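PDB 5D8M: metagenomic carboxyl esterase MGS0156 from Uncultured organism, which probably hydrolyses carboxylic ester bonds, releasing a carboxylic acid and an alcohol. Local coordinates for residues Leu80-Pro93 with Leu106-Tyr119. Residues are numbered along the deposited sequence; the frame is centred on the assembly and turned at random.
Sequences LGVSTAGIRLVLVP and LFDDARPDVERYGY
Three waters converge on the carbonyl O of G118, and each lies between it and the 80-93 segment. One water donates to G118 O (2.9 Å) and to S83 OG while accepting from the backbone N of I87. A second, which accepts from G86 N, and a third, 2.7 Å from I87 O, also lie within bonding distance of G118 O, though more acceptors surround them than their protons can serve. One residue back, the backbone is joined directly: S83 N donates to Y117 O at 2.7 Å, a nearly straight bond (167° at the hydrogen) that meets the oxygen from above the carbonyl plane. G118, at positive phi, is the C-prime residue of a Schellman motif that ends helix 111-116, and a CB here would run into S83 O.

S83 also lies over the ring of Y119. Its CB sits 3.9 Å from the centroid of that ring, a CH-pi contact over one face, while I87 CB meets the ring edge in plane. With S83 OG anti to the backbone N (chi1 173°), the hydroxyl accepts from A85 N in an ST turn; both S83 OG and Y119 OH reach E336 of helix 324-338. Replacing Y119 by an alanine is likely to leave S83 CB without its ring face, open a gap beside I87 and cost E336 one hydroxyl partner.

Along the strand the contact turns apolar. L89 CD1 meets V114 CG2 at 4.1 Å, and L91 CD1 lies 3.6 Å from R111 CD, against the aliphatic part of a side chain whose NE bonds to T121. At the far end L106 CD2 packs 3.7 Å from L91 CB, and P93 CB comes within 4.2 Å of L106 CB. Helix 111-116 thus covers strand 87-92 on its way to the neighbouring parallel strand 120-123, a beta-alpha-beta crossover consistent with the alpha/beta-hydrolase fold of many esterases.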
# COMPACT_ATOMS: atom_id res chain seq x y z
N LEU A 80 -10.01 11.20 -19.40
CA LEU A 80 -8.93 12.12 -19.04
C LEU A 80 -9.47 13.47 -18.61
O LEU A 80 -8.72 14.45 -18.49
CB LEU A 80 -7.96 12.27 -20.23
CG LEU A 80 -7.13 11.00 -20.46
CD1 LEU A 80 -6.39 11.03 -21.81
CD2 LEU A 80 -6.14 10.79 -19.31
N GLY A 81 -10.77 13.53 -18.36
CA GLY A 81 -11.39 14.74 -17.88
C GLY A 81 -11.63 14.68 -16.39
O GLY A 81 -11.10 13.83 -15.70
N VAL A 82 -12.43 15.61 -15.89
CA VAL A 82 -12.71 15.72 -14.47
C VAL A 82 -13.83 14.76 -14.10
O VAL A 82 -14.92 14.77 -14.70
CB VAL A 82 -13.12 17.16 -14.08
CG1 VAL A 82 -13.52 17.22 -12.61
CG2 VAL A 82 -11.97 18.14 -14.38
N SER A 83 -13.58 13.95 -13.08
CA SER A 83 -14.59 13.03 -12.59
C SER A 83 -15.71 13.77 -11.89
O SER A 83 -15.47 14.74 -11.17
CB SER A 83 -13.98 12.00 -11.64
OG SER A 83 -15.01 11.21 -11.06
N THR A 84 -16.94 13.32 -12.12
CA THR A 84 -18.08 13.84 -11.38
C THR A 84 -18.74 12.70 -10.57
O THR A 84 -19.88 12.83 -10.16
CB THR A 84 -19.12 14.52 -12.32
OG1 THR A 84 -19.48 13.63 -13.38
CG2 THR A 84 -18.54 15.82 -12.93
N ALA A 85 -18.01 11.62 -10.33
CA ALA A 85 -18.56 10.45 -9.60
C ALA A 85 -18.73 10.66 -8.08
O ALA A 85 -19.33 9.83 -7.41
CB ALA A 85 -17.67 9.24 -9.85
N GLY A 86 -18.18 11.73 -7.53
CA GLY A 86 -18.25 11.92 -6.08
C GLY A 86 -17.41 10.90 -5.30
O GLY A 86 -17.76 10.54 -4.18
N ILE A 87 -16.32 10.43 -5.89
CA ILE A 87 -15.44 9.48 -5.21
C ILE A 87 -14.49 10.24 -4.28
O ILE A 87 -13.97 11.28 -4.64
CB ILE A 87 -14.64 8.63 -6.23
CG1 ILE A 87 -15.59 7.66 -6.92
CG2 ILE A 87 -13.46 7.87 -5.55
CD1 ILE A 87 -14.94 6.79 -7.97
N ARG A 88 -14.31 9.71 -3.08
CA ARG A 88 -13.31 10.20 -2.15
C ARG A 88 -12.29 9.11 -1.85
O ARG A 88 -12.65 8.01 -1.45
CB ARG A 88 -13.95 10.69 -0.84
CG ARG A 88 -12.91 11.08 0.21
CD ARG A 88 -13.60 11.62 1.47
NE ARG A 88 -14.44 12.77 1.18
CZ ARG A 88 -14.01 14.02 1.13
NH1 ARG A 88 -12.74 14.31 1.36
NH2 ARG A 88 -14.85 14.99 0.85
N LEU A 89 -11.03 9.43 -2.08
CA LEU A 89 -9.92 8.57 -1.75
C LEU A 89 -9.56 8.80 -0.28
O LEU A 89 -9.19 9.91 0.11
CB LEU A 89 -8.72 8.85 -2.67
CG LEU A 89 -9.02 8.92 -4.17
CD1 LEU A 89 -7.75 9.34 -4.94
CD2 LEU A 89 -9.55 7.58 -4.68
N VAL A 90 -9.73 7.76 0.52
CA VAL A 90 -9.34 7.78 1.91
C VAL A 90 -7.97 7.11 2.03
O VAL A 90 -7.85 5.90 1.86
CB VAL A 90 -10.38 7.08 2.80
CG1 VAL A 90 -9.98 7.21 4.26
CG2 VAL A 90 -11.77 7.72 2.54
N LEU A 91 -6.97 7.93 2.31
CA LEU A 91 -5.57 7.53 2.34
C LEU A 91 -5.18 7.05 3.74
O LEU A 91 -5.34 7.78 4.69
CB LEU A 91 -4.68 8.70 1.92
CG LEU A 91 -5.07 9.44 0.65
CD1 LEU A 91 -4.24 10.74 0.46
CD2 LEU A 91 -4.89 8.50 -0.54
N VAL A 92 -4.68 5.83 3.84
CA VAL A 92 -4.29 5.29 5.12
C VAL A 92 -2.85 4.82 5.06
O VAL A 92 -2.54 3.87 4.32
CB VAL A 92 -5.19 4.10 5.53
CG1 VAL A 92 -4.82 3.60 6.91
CG2 VAL A 92 -6.68 4.49 5.44
N PRO A 93 -1.97 5.46 5.85
CA PRO A 93 -0.54 5.12 5.81
C PRO A 93 -0.17 3.94 6.69
O PRO A 93 -1.03 3.39 7.36
CB PRO A 93 0.14 6.39 6.34
CG PRO A 93 -0.83 6.89 7.33
CD PRO A 93 -2.22 6.62 6.73
N LEU A 106 1.47 10.64 3.36
CA LEU A 106 1.11 9.68 2.32
C LEU A 106 0.57 10.37 1.05
O LEU A 106 -0.35 11.17 1.12
CB LEU A 106 0.07 8.69 2.85
CG LEU A 106 -0.36 7.58 1.87
CD1 LEU A 106 0.78 6.69 1.56
CD2 LEU A 106 -1.53 6.77 2.42
N PHE A 107 1.18 10.06 -0.10
CA PHE A 107 0.75 10.59 -1.40
C PHE A 107 0.62 12.11 -1.44
O PHE A 107 -0.19 12.65 -2.19
CB PHE A 107 -0.58 9.94 -1.82
CG PHE A 107 -0.39 8.59 -2.49
CD1 PHE A 107 0.28 8.50 -3.69
CD2 PHE A 107 -0.88 7.43 -1.91
CE1 PHE A 107 0.49 7.29 -4.31
CE2 PHE A 107 -0.69 6.20 -2.51
CZ PHE A 107 -0.02 6.12 -3.72
N ASP A 108 1.41 12.80 -0.63
CA ASP A 108 1.17 14.24 -0.46
C ASP A 108 1.32 15.01 -1.77
O ASP A 108 0.54 15.92 -2.04
CB ASP A 108 2.12 14.83 0.59
CG ASP A 108 1.50 16.00 1.34
OD1 ASP A 108 0.28 15.95 1.65
OD2 ASP A 108 2.25 16.94 1.65
N ASP A 109 2.32 14.64 -2.56
CA ASP A 109 2.56 15.33 -3.82
C ASP A 109 1.61 14.89 -4.95
O ASP A 109 1.62 15.47 -6.03
CB ASP A 109 4.02 15.15 -4.24
CG ASP A 109 4.45 13.66 -4.36
OD1 ASP A 109 3.73 12.70 -3.91
OD2 ASP A 109 5.56 13.47 -4.91
N ALA A 110 0.79 13.88 -4.68
CA ALA A 110 -0.19 13.38 -5.66
C ALA A 110 -1.60 13.96 -5.49
O ALA A 110 -2.42 13.89 -6.40
CB ALA A 110 -0.27 11.85 -5.58
N ARG A 111 -1.90 14.51 -4.33
CA ARG A 111 -3.26 14.96 -4.05
C ARG A 111 -3.73 16.18 -4.86
O ARG A 111 -4.90 16.20 -5.26
CB ARG A 111 -3.41 15.20 -2.55
CG ARG A 111 -3.20 13.88 -1.77
CD ARG A 111 -3.14 14.12 -0.28
NE ARG A 111 -4.44 14.56 0.24
CZ ARG A 111 -4.67 14.92 1.50
NH1 ARG A 111 -3.67 14.91 2.39
NH2 ARG A 111 -5.89 15.31 1.87
N PRO A 112 -2.84 17.16 -5.16
CA PRO A 112 -3.32 18.21 -6.07
C PRO A 112 -3.79 17.67 -7.43
O PRO A 112 -4.81 18.15 -7.96
CB PRO A 112 -2.09 19.11 -6.24
CG PRO A 112 -1.35 18.95 -4.93
CD PRO A 112 -1.51 17.49 -4.60
N ASP A 113 -3.09 16.69 -7.99
CA ASP A 113 -3.46 16.21 -9.31
C ASP A 113 -4.79 15.48 -9.28
O ASP A 113 -5.61 15.66 -10.16
CB ASP A 113 -2.40 15.29 -9.90
CG ASP A 113 -2.88 14.62 -11.20
OD1 ASP A 113 -2.81 15.28 -12.26
OD2 ASP A 113 -3.32 13.44 -11.14
N VAL A 114 -5.03 14.65 -8.27
CA VAL A 114 -6.27 13.88 -8.36
C VAL A 114 -7.45 14.79 -8.03
O VAL A 114 -8.53 14.62 -8.57
CB VAL A 114 -6.25 12.61 -7.47
CG1 VAL A 114 -5.10 11.65 -7.91
CG2 VAL A 114 -6.13 12.94 -6.00
N GLU A 115 -7.22 15.82 -7.22
CA GLU A 115 -8.29 16.77 -6.89
C GLU A 115 -8.64 17.67 -8.08
O GLU A 115 -9.79 18.05 -8.28
CB GLU A 115 -7.90 17.59 -5.66
CG GLU A 115 -7.93 16.73 -4.41
CD GLU A 115 -7.69 17.51 -3.13
OE1 GLU A 115 -7.43 18.73 -3.22
OE2 GLU A 115 -7.77 16.90 -2.04
N ARG A 116 -7.64 18.00 -8.88
CA ARG A 116 -7.90 18.67 -10.14
C ARG A 116 -8.91 17.88 -10.97
O ARG A 116 -9.79 18.46 -11.63
CB ARG A 116 -6.62 18.84 -10.92
CG ARG A 116 -6.80 18.92 -12.42
CD ARG A 116 -5.55 19.50 -13.06
NE ARG A 116 -5.31 20.86 -12.59
CZ ARG A 116 -4.18 21.54 -12.76
NH1 ARG A 116 -3.15 20.98 -13.39
NH2 ARG A 116 -4.09 22.79 -12.31
N TYR A 117 -8.79 16.56 -10.93
CA TYR A 117 -9.63 15.73 -11.79
C TYR A 117 -10.83 15.10 -11.10
O TYR A 117 -11.35 14.09 -11.57
CB TYR A 117 -8.78 14.65 -12.46
CG TYR A 117 -7.86 15.25 -13.49
CD1 TYR A 117 -8.38 15.81 -14.65
CD2 TYR A 117 -6.49 15.32 -13.28
CE1 TYR A 117 -7.56 16.39 -15.59
CE2 TYR A 117 -5.65 15.90 -14.22
CZ TYR A 117 -6.18 16.43 -15.38
OH TYR A 117 -5.36 17.00 -16.32
N GLY A 118 -11.27 15.71 -10.01
CA GLY A 118 -12.58 15.44 -9.43
C GLY A 118 -12.62 14.41 -8.33
O GLY A 118 -13.69 13.98 -7.90
N TYR A 119 -11.44 13.99 -7.86
CA TYR A 119 -11.39 13.02 -6.78
C TYR A 119 -11.02 13.74 -5.48
O TYR A 119 -9.92 14.31 -5.36
CB TYR A 119 -10.38 11.90 -7.11
CG TYR A 119 -10.74 11.14 -8.38
CD1 TYR A 119 -11.74 10.18 -8.36
CD2 TYR A 119 -10.10 11.41 -9.59
CE1 TYR A 119 -12.11 9.48 -9.52
CE2 TYR A 119 -10.45 10.71 -10.76
CZ TYR A 119 -11.47 9.75 -10.70
OH TYR A 119 -11.84 9.03 -11.82
O HOH W 1 -6.43 16.55 -18.97
O HOH W 2 -15.07 11.48 -8.36
O HOH W 3 -16.70 14.22 -8.15
O HOH W 4 -15.21 13.63 -5.29